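Local atomic coordinates of low temperature requirement C protein (Listeria monocytogenes, PDB entry 1Y9I), a protein that probably acts as a phosphatidylglycerophosphatase, removing phosphate from a phospholipid precursor, and binds calcium and magnesium ions at adjacent sites within an all-helical tetramer. Residues A[34-37]-A[38-41]; A[72-76]-A[77-81]; A[125-128]-A[129-132]. All coordinates share one frame; numbering follows the deposited sequence.

Contact 1 (A[34-37]-A[38-41]); sequences FLQQ and KYHP
The carbonyl of Leu35 meets the edge of the Tyr39 ring, near the ring plane, with O 3.5 Å from CE2. Close by, a water gives a hydrogen to Phe34 O and takes one from Lys38 N, so the helical pattern is hydrated as helix 25-36 unwinds. Gln36 does most of the work. Its carbonyl accepts Tyr39 N at 3.0 Å, from a donor well above the carbonyl plane, and His40 N more weakly, so one oxygen serves two turn amides. Its side chain, bent at chi2 (-79°), lies alongside that of His40 and crosses that of Tyr39, with OE1 3.5 Å from Tyr39 CD2. A glutamine suits this buried place because its amide has two polar ends: OE1 accepts a hydrogen from a water that is weakly bonded to His40 NE2, while NE2 bonds to Ala155 O. Gln37 O adds a weak bond from His40 N. Around this helix end, Leu35 packs on helices 114-123 and 143-160, His40 stacks on Tyr162 and touches Leu158, and Tyr39 OH bonds to Lys122 of a second subunit.

Contact 2 (A[72-76]-A[77-81]); sequences DVMAE and KGELV
Glu79 N closes on Met74 O over 3.0 Å, with an almost straight N-H...O angle of 170°, and Gly78 N reaches Ala75 O at 3.2 Å; together these bonds form a Schellman motif at the C-terminus of helix 59-76. Gly78 adopts a positive phi of 67°, a conformation that glycine takes readily because it carries no CB. The two acceptors are used differently: Glu79 N is tilted modestly from the Met74 carbonyl plane, whereas Gly78 N stands far above that of Ala75. One step earlier, Lys77 N still makes the helical bond to Val73 O, at 3.1 Å. Gln85 ties the turn to helix 84-89, its NE2 bonding to Ala75 O and its OE1 to Leu80 N. Glu76 turns its carboxylate out of the contact, toward Val139 N and a salt bridge with Arg21.

Beyond the polar bonds, hydrophobic groups span the reversal. Leu80, a branched apolar residue fitted to a buried place, lays CD2 against Met74 CB at 3.8 Å and CD1 against Ala75 CB at 4.0 Å, the small alanine letting it come close to the helix. The selenomethionine side chain of Met74 bends at chi2 (-59°), bringing SE to the aliphatic part of Glu79; it also packs on Met74 of a third subunit. On the exposed flank, the extended Lys77 chain runs alongside Val73, and its CE rests 3.6 Å from Val73 CG1.

Contact 3 (A[125-128]-A[129-132]); sequences PGIL and AKLN
A short, weakly bonded helix, 127-130, is entered through a glycine turn, and its first link across the contact is Ala129 N to Gly126 O at 2.9 Å. The donor lies above the carbonyl plane, in keeping with a tight i to i+3 closure. Gly126 has phi and psi of 46° and -130°, a combination that glycine accommodates because it lacks a CB. Ala129, whose CB is 3.3 Å from Gly126 O, puts only a methyl group on this exposed side of the turn.

Ile127 O then gathers two amides. Leu131 N approaches in the carbonyl plane at 3.2 Å, an i to i+4 bond, while Lys130 N lies at 3.0 Å but makes only a weak bond because its N-H points poorly at the oxygen. Leu131 N is shared in turn with a weak, long bond to Leu128 O. Mixed i+3 and i+4 bonding of this kind shows how irregular the single turn is.

The side chains divide by character. With CG1 anti to the backbone N (chi1 -173°), Ile127 sends CD1 across the Lys130 chain at about a right angle and touches its CD at 3.9 Å. The lysine thus contributes methylenes to the contact while its chain leads on toward the exposed side. Leu128 and Leu131 are buried, and their CD2 and CD1 methyls come within 4.4 Å, a loose apolar contact. Past the helix, Asn132 sets its CB 3.4 Å from Leu128 O.

The apolar side faces three helices: Ile127, Leu128 and Leu131 all pack on Val147 of helix 143-160, while Leu128 also meets Leu31 of helix 25-36 and Ile120 of helix 114-123.

Along the chain the three contacts follow in series, 34-41, 72-81 and 125-132, all within the phosphatidylglycerophosphatase A family region. Contacts 1 and 2 finish helices 25-36 and 59-76 on opposite sides of the chain's centre, their own centres about 38 Å apart. Contact 3 lies about 19 Å from contact 1 and 21 Å from contact 2, centre to centre. It touches contact 1 through Phe34 CD2 and Pro125 CG, 3.8 Å apart, and both pack on helices 114-123 and 143-160. The two distant helix ends thus each meet a different neighbouring subunit of the tetramer, whereas contact 3 stays within its own chain, the Asn132 side chain about 8 Å from the magnesium ion.

Contact 1 (A[34-37]-A[38-41])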
loop_
_atom_site.group_PDB
_atom_site.type_symbol
_atom_site.label_atom_id
_atom_site.label_comp_id
_atom_site.label_asym_id
_atom_site.label_seq_id
_atom_site.Cartn_x
_atom_site.Cartn_y
_atom_site.Cartn_z
ATOM N N PHE A 34 21.260 -12.054 -6.527
ATOM C CA PHE A 34 21.691 -11.738 -5.165
ATOM C C PHE A 34 20.583 -12.034 -4.149
ATOM O O PHE A 34 20.843 -12.508 -3.041
ATOM C CB PHE A 34 22.067 -10.255 -5.087
ATOM C CG PHE A 34 22.471 -9.802 -3.715
ATOM C CD1 PHE A 34 23.752 -10.055 -3.231
ATOM C CD2 PHE A 34 21.571 -9.123 -2.906
ATOM C CE1 PHE A 34 24.129 -9.636 -1.958
ATOM C CE2 PHE A 34 21.936 -8.701 -1.630
ATOM C CZ PHE A 34 23.220 -8.958 -1.157
ATOM N N LEU A 35 19.346 -11.745 -4.537
ATOM C CA LEU A 35 18.195 -11.963 -3.665
ATOM C C LEU A 35 17.716 -13.406 -3.531
ATOM O O LEU A 35 17.226 -13.801 -2.471
ATOM C CB LEU A 35 17.012 -11.138 -4.158
ATOM C CG LEU A 35 17.109 -9.617 -4.080
ATOM C CD1 LEU A 35 15.874 -9.003 -4.724
ATOM C CD2 LEU A 35 17.218 -9.191 -2.627
ATOM N N GLN A 36 17.840 -14.187 -4.601
ATOM C CA GLN A 36 17.333 -15.555 -4.591
ATOM C C GLN A 36 18.331 -16.711 -4.584
ATOM O O GLN A 36 17.941 -17.848 -4.325
ATOM C CB GLN A 36 16.382 -15.741 -5.777
ATOM C CG GLN A 36 15.055 -15.015 -5.630
ATOM C CD GLN A 36 14.090 -15.762 -4.732
ATOM O OE1 GLN A 36 14.468 -16.250 -3.670
ATOM N NE2 GLN A 36 12.832 -15.850 -5.154
ATOM N N GLN A 37 19.599 -16.431 -4.857
ATOM C CA GLN A 37 20.617 -17.479 -4.916
ATOM C C GLN A 37 20.733 -18.347 -3.668
ATOM O O GLN A 37 20.962 -19.553 -3.767
ATOM C CB GLN A 37 21.986 -16.873 -5.228
ATOM C CG GLN A 37 22.501 -15.929 -4.161
ATOM C CD GLN A 37 23.929 -15.501 -4.417
ATOM O OE1 GLN A 37 24.249 -14.975 -5.484
ATOM N NE2 GLN A 37 24.799 -15.726 -3.438
ATOM N N LYS A 38 20.576 -17.736 -2.499
ATOM C CA LYS A 38 20.681 -18.458 -1.235
ATOM C C LYS A 38 19.537 -19.445 -1.022
ATOM O O LYS A 38 19.692 -20.443 -0.316
ATOM C CB LYS A 38 20.720 -17.459 -0.069
ATOM C CG LYS A 38 20.878 -18.093 1.309
ATOM C CD LYS A 38 22.242 -18.752 1.476
ATOM C CE LYS A 38 22.378 -19.420 2.841
ATOM N NZ LYS A 38 22.186 -18.455 3.959
ATOM N N TYR A 39 18.394 -19.169 -1.639
ATOM C CA TYR A 39 17.217 -20.017 -1.493
ATOM C C TYR A 39 17.074 -21.032 -2.621
ATOM O O TYR A 39 16.272 -21.959 -2.536
ATOM C CB TYR A 39 15.965 -19.137 -1.418
ATOM C CG TYR A 39 16.063 -18.072 -0.348
ATOM C CD1 TYR A 39 16.107 -18.416 1.006
ATOM C CD2 TYR A 39 16.157 -16.723 -0.689
ATOM C CE1 TYR A 39 16.248 -17.443 1.991
ATOM C CE2 TYR A 39 16.298 -15.742 0.287
ATOM C CZ TYR A 39 16.344 -16.109 1.625
ATOM O OH TYR A 39 16.496 -15.142 2.591
ATOM N N HIS A 40 17.856 -20.850 -3.678
ATOM C CA HIS A 40 17.822 -21.749 -4.823
ATOM C C HIS A 40 19.255 -21.972 -5.287
ATOM O O HIS A 40 19.709 -21.358 -6.250
ATOM C CB HIS A 40 16.996 -21.129 -5.953
ATOM C CG HIS A 40 15.571 -20.858 -5.584
ATOM N ND1 HIS A 40 14.648 -21.863 -5.388
ATOM C CD2 HIS A 40 14.909 -19.695 -5.374
ATOM C CE1 HIS A 40 13.481 -21.331 -5.074
ATOM N NE2 HIS A 40 13.611 -20.017 -5.059
ATOM N N PRO A 41 19.995 -22.848 -4.593
ATOM C CA PRO A 41 21.380 -23.100 -4.995
ATOM C C PRO A 41 21.478 -23.499 -6.465
ATOM O O PRO A 41 20.619 -24.215 -6.984
ATOM C CB PRO A 41 21.821 -24.207 -4.038
ATOM C CG PRO A 41 20.537 -24.925 -3.724
ATOM C CD PRO A 41 19.575 -23.778 -3.531
HETATM O O HOH W 1 19.909 -14.912 -1.731
HETATM O O HOH W 2 11.938 -18.023 -2.944
#

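Contact 2 (A[72-76]-A[77-81])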
loop_
_atom_site.group_PDB
_atom_site.type_symbol
_atom_site.label_atom_id
_atom_site.label_comp_id
_atom_site.label_asym_id
_atom_site.label_seq_id
_atom_site.Cartn_x
_atom_site.Cartn_y
_atom_site.Cartn_z
ATOM N N ASP A 72 13.926 12.705 -11.592
ATOM C CA ASP A 72 15.371 12.751 -11.344
ATOM C C ASP A 72 16.058 13.703 -12.320
ATOM O O ASP A 72 16.889 14.533 -11.930
ATOM C CB ASP A 72 16.012 11.373 -11.540
ATOM C CG ASP A 72 15.684 10.408 -10.434
ATOM O OD1 ASP A 72 15.222 10.860 -9.368
ATOM O OD2 ASP A 72 15.910 9.191 -10.634
ATOM N N VAL A 73 15.721 13.535 -13.595
ATOM C CA VAL A 73 16.284 14.329 -14.683
ATOM C C VAL A 73 15.971 15.810 -14.516
ATOM O O VAL A 73 16.834 16.662 -14.725
ATOM C CB VAL A 73 15.756 13.819 -16.045
ATOM C CG1 VAL A 73 16.224 14.728 -17.179
ATOM C CG2 VAL A 73 16.244 12.394 -16.282
HETATM N N MSE A 74 14.739 16.121 -14.132
HETATM C CA MSE A 74 14.358 17.513 -13.928
HETATM C C MSE A 74 15.153 18.098 -12.762
HETATM O O MSE A 74 15.531 19.269 -12.779
HETATM C CB MSE A 74 12.852 17.619 -13.659
HETATM C CG MSE A 74 11.998 17.339 -14.880
HETATM SE SE MSE A 74 12.419 18.581 -16.318
HETATM C CE MSE A 74 10.810 18.383 -17.386
ATOM N N ALA A 75 15.416 17.271 -11.756
ATOM C CA ALA A 75 16.175 17.698 -10.592
ATOM C C ALA A 75 17.622 18.006 -10.991
ATOM O O ALA A 75 18.220 18.978 -10.505
ATOM C CB ALA A 75 16.141 16.609 -9.519
ATOM N N GLU A 76 18.181 17.181 -11.874
ATOM C CA GLU A 76 19.553 17.381 -12.342
ATOM C C GLU A 76 19.672 18.681 -13.124
ATOM O O GLU A 76 20.699 19.356 -13.064
ATOM C CB GLU A 76 19.998 16.245 -13.262
ATOM C CG GLU A 76 20.010 14.867 -12.642
ATOM C CD GLU A 76 20.731 13.858 -13.515
ATOM O OE1 GLU A 76 20.540 13.895 -14.751
ATOM O OE2 GLU A 76 21.484 13.023 -12.969
ATOM N N LYS A 77 18.623 19.010 -13.871
ATOM C CA LYS A 77 18.601 20.219 -14.688
ATOM C C LYS A 77 18.194 21.468 -13.910
ATOM O O LYS A 77 18.216 22.572 -14.453
ATOM C CB LYS A 77 17.644 20.038 -15.867
ATOM C CG LYS A 77 18.059 18.979 -16.871
ATOM C CD LYS A 77 16.975 18.792 -17.924
ATOM C CE LYS A 77 17.337 17.704 -18.920
ATOM N NZ LYS A 77 16.203 17.429 -19.850
ATOM N N GLY A 78 17.817 21.296 -12.646
ATOM C CA GLY A 78 17.408 22.433 -11.837
ATOM C C GLY A 78 16.114 23.064 -12.323
ATOM O O GLY A 78 15.924 24.277 -12.215
ATOM N N GLU A 79 15.213 22.232 -12.838
ATOM C CA GLU A 79 13.927 22.695 -13.366
ATOM C C GLU A 79 12.785 22.660 -12.350
ATOM O O GLU A 79 11.722 23.237 -12.584
ATOM C CB GLU A 79 13.528 21.843 -14.574
ATOM C CG GLU A 79 14.498 21.847 -15.746
ATOM C CD GLU A 79 14.338 23.059 -16.643
ATOM O OE1 GLU A 79 13.197 23.545 -16.792
ATOM O OE2 GLU A 79 15.350 23.516 -17.218
ATOM N N LEU A 80 12.988 21.985 -11.224
ATOM C CA LEU A 80 11.934 21.888 -10.218
ATOM C C LEU A 80 11.785 23.138 -9.370
ATOM O O LEU A 80 12.745 23.880 -9.158
ATOM C CB LEU A 80 12.191 20.697 -9.289
ATOM C CG LEU A 80 12.291 19.315 -9.939
ATOM C CD1 LEU A 80 12.618 18.277 -8.859
ATOM C CD2 LEU A 80 10.977 18.970 -10.637
ATOM N N VAL A 81 10.572 23.366 -8.885
ATOM C CA VAL A 81 10.304 24.502 -8.020
ATOM C C VAL A 81 10.934 24.181 -6.670
ATOM O O VAL A 81 11.106 23.008 -6.322
ATOM C CB VAL A 81 8.784 24.712 -7.801
ATOM C CG1 VAL A 81 8.084 24.911 -9.131
ATOM C CG2 VAL A 81 8.188 23.507 -7.068
#

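Contact 3 (A[125-128]-A[129-132])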
loop_
_atom_site.group_PDB
_atom_site.type_symbol
_atom_site.label_atom_id
_atom_site.label_comp_id
_atom_site.label_asym_id
_atom_site.label_seq_id
_atom_site.Cartn_x
_atom_site.Cartn_y
_atom_site.Cartn_z
ATOM N N PRO A 125 23.726 -3.580 -3.307
ATOM C CA PRO A 125 24.789 -4.302 -4.004
ATOM C C PRO A 125 24.844 -3.934 -5.488
ATOM O O PRO A 125 23.927 -3.304 -6.021
ATOM C CB PRO A 125 24.399 -5.756 -3.788
ATOM C CG PRO A 125 22.900 -5.690 -3.888
ATOM C CD PRO A 125 22.575 -4.464 -3.041
ATOM N N GLY A 126 25.927 -4.329 -6.150
ATOM C CA GLY A 126 26.071 -4.062 -7.571
ATOM C C GLY A 126 25.732 -2.668 -8.072
ATOM O O GLY A 126 26.205 -1.667 -7.531
ATOM N N ILE A 127 24.907 -2.615 -9.115
ATOM C CA ILE A 127 24.504 -1.357 -9.738
ATOM C C ILE A 127 23.910 -0.345 -8.760
ATOM O O ILE A 127 24.023 0.860 -8.968
ATOM C CB ILE A 127 23.493 -1.611 -10.887
ATOM C CG1 ILE A 127 23.212 -0.312 -11.649
ATOM C CG2 ILE A 127 22.195 -2.177 -10.329
ATOM C CD1 ILE A 127 24.404 0.230 -12.398
ATOM N N LEU A 128 23.280 -0.822 -7.691
ATOM C CA LEU A 128 22.692 0.098 -6.723
ATOM C C LEU A 128 23.758 0.960 -6.052
ATOM O O LEU A 128 23.479 2.075 -5.612
ATOM C CB LEU A 128 21.879 -0.663 -5.671
ATOM C CG LEU A 128 20.635 -1.364 -6.242
ATOM C CD1 LEU A 128 19.893 -2.089 -5.132
ATOM C CD2 LEU A 128 19.723 -0.335 -6.907
ATOM N N ALA A 129 24.982 0.449 -5.979
ATOM C CA ALA A 129 26.069 1.212 -5.374
ATOM C C ALA A 129 26.447 2.373 -6.297
ATOM O O ALA A 129 26.760 3.471 -5.837
ATOM C CB ALA A 129 27.277 0.312 -5.133
ATOM N N LYS A 130 26.404 2.128 -7.602
ATOM C CA LYS A 130 26.745 3.151 -8.585
ATOM C C LYS A 130 25.703 4.270 -8.648
ATOM O O LYS A 130 26.012 5.397 -9.033
ATOM C CB LYS A 130 26.914 2.511 -9.967
ATOM C CG LYS A 130 27.984 1.429 -10.013
ATOM C CD LYS A 130 28.139 0.832 -11.411
ATOM C CE LYS A 130 28.707 1.837 -12.404
ATOM N NZ LYS A 130 28.816 1.268 -13.779
ATOM N N LEU A 131 24.470 3.957 -8.268
ATOM C CA LEU A 131 23.398 4.945 -8.279
ATOM C C LEU A 131 23.357 5.714 -6.960
ATOM O O LEU A 131 22.597 6.675 -6.817
ATOM C CB LEU A 131 22.048 4.253 -8.497
ATOM C CG LEU A 131 21.806 3.577 -9.846
ATOM C CD1 LEU A 131 20.470 2.846 -9.826
ATOM C CD2 LEU A 131 21.828 4.621 -10.948
ATOM N N ASN A 132 24.184 5.293 -6.008
ATOM C CA ASN A 132 24.218 5.905 -4.683
ATOM C C ASN A 132 25.496 6.701 -4.403
ATOM O O ASN A 132 25.965 6.743 -3.268
ATOM C CB ASN A 132 24.049 4.806 -3.626
ATOM C CG ASN A 132 23.796 5.354 -2.234
ATOM O OD1 ASN A 132 22.820 6.064 -2.001
ATOM N ND2 ASN A 132 24.678 5.017 -1.297
#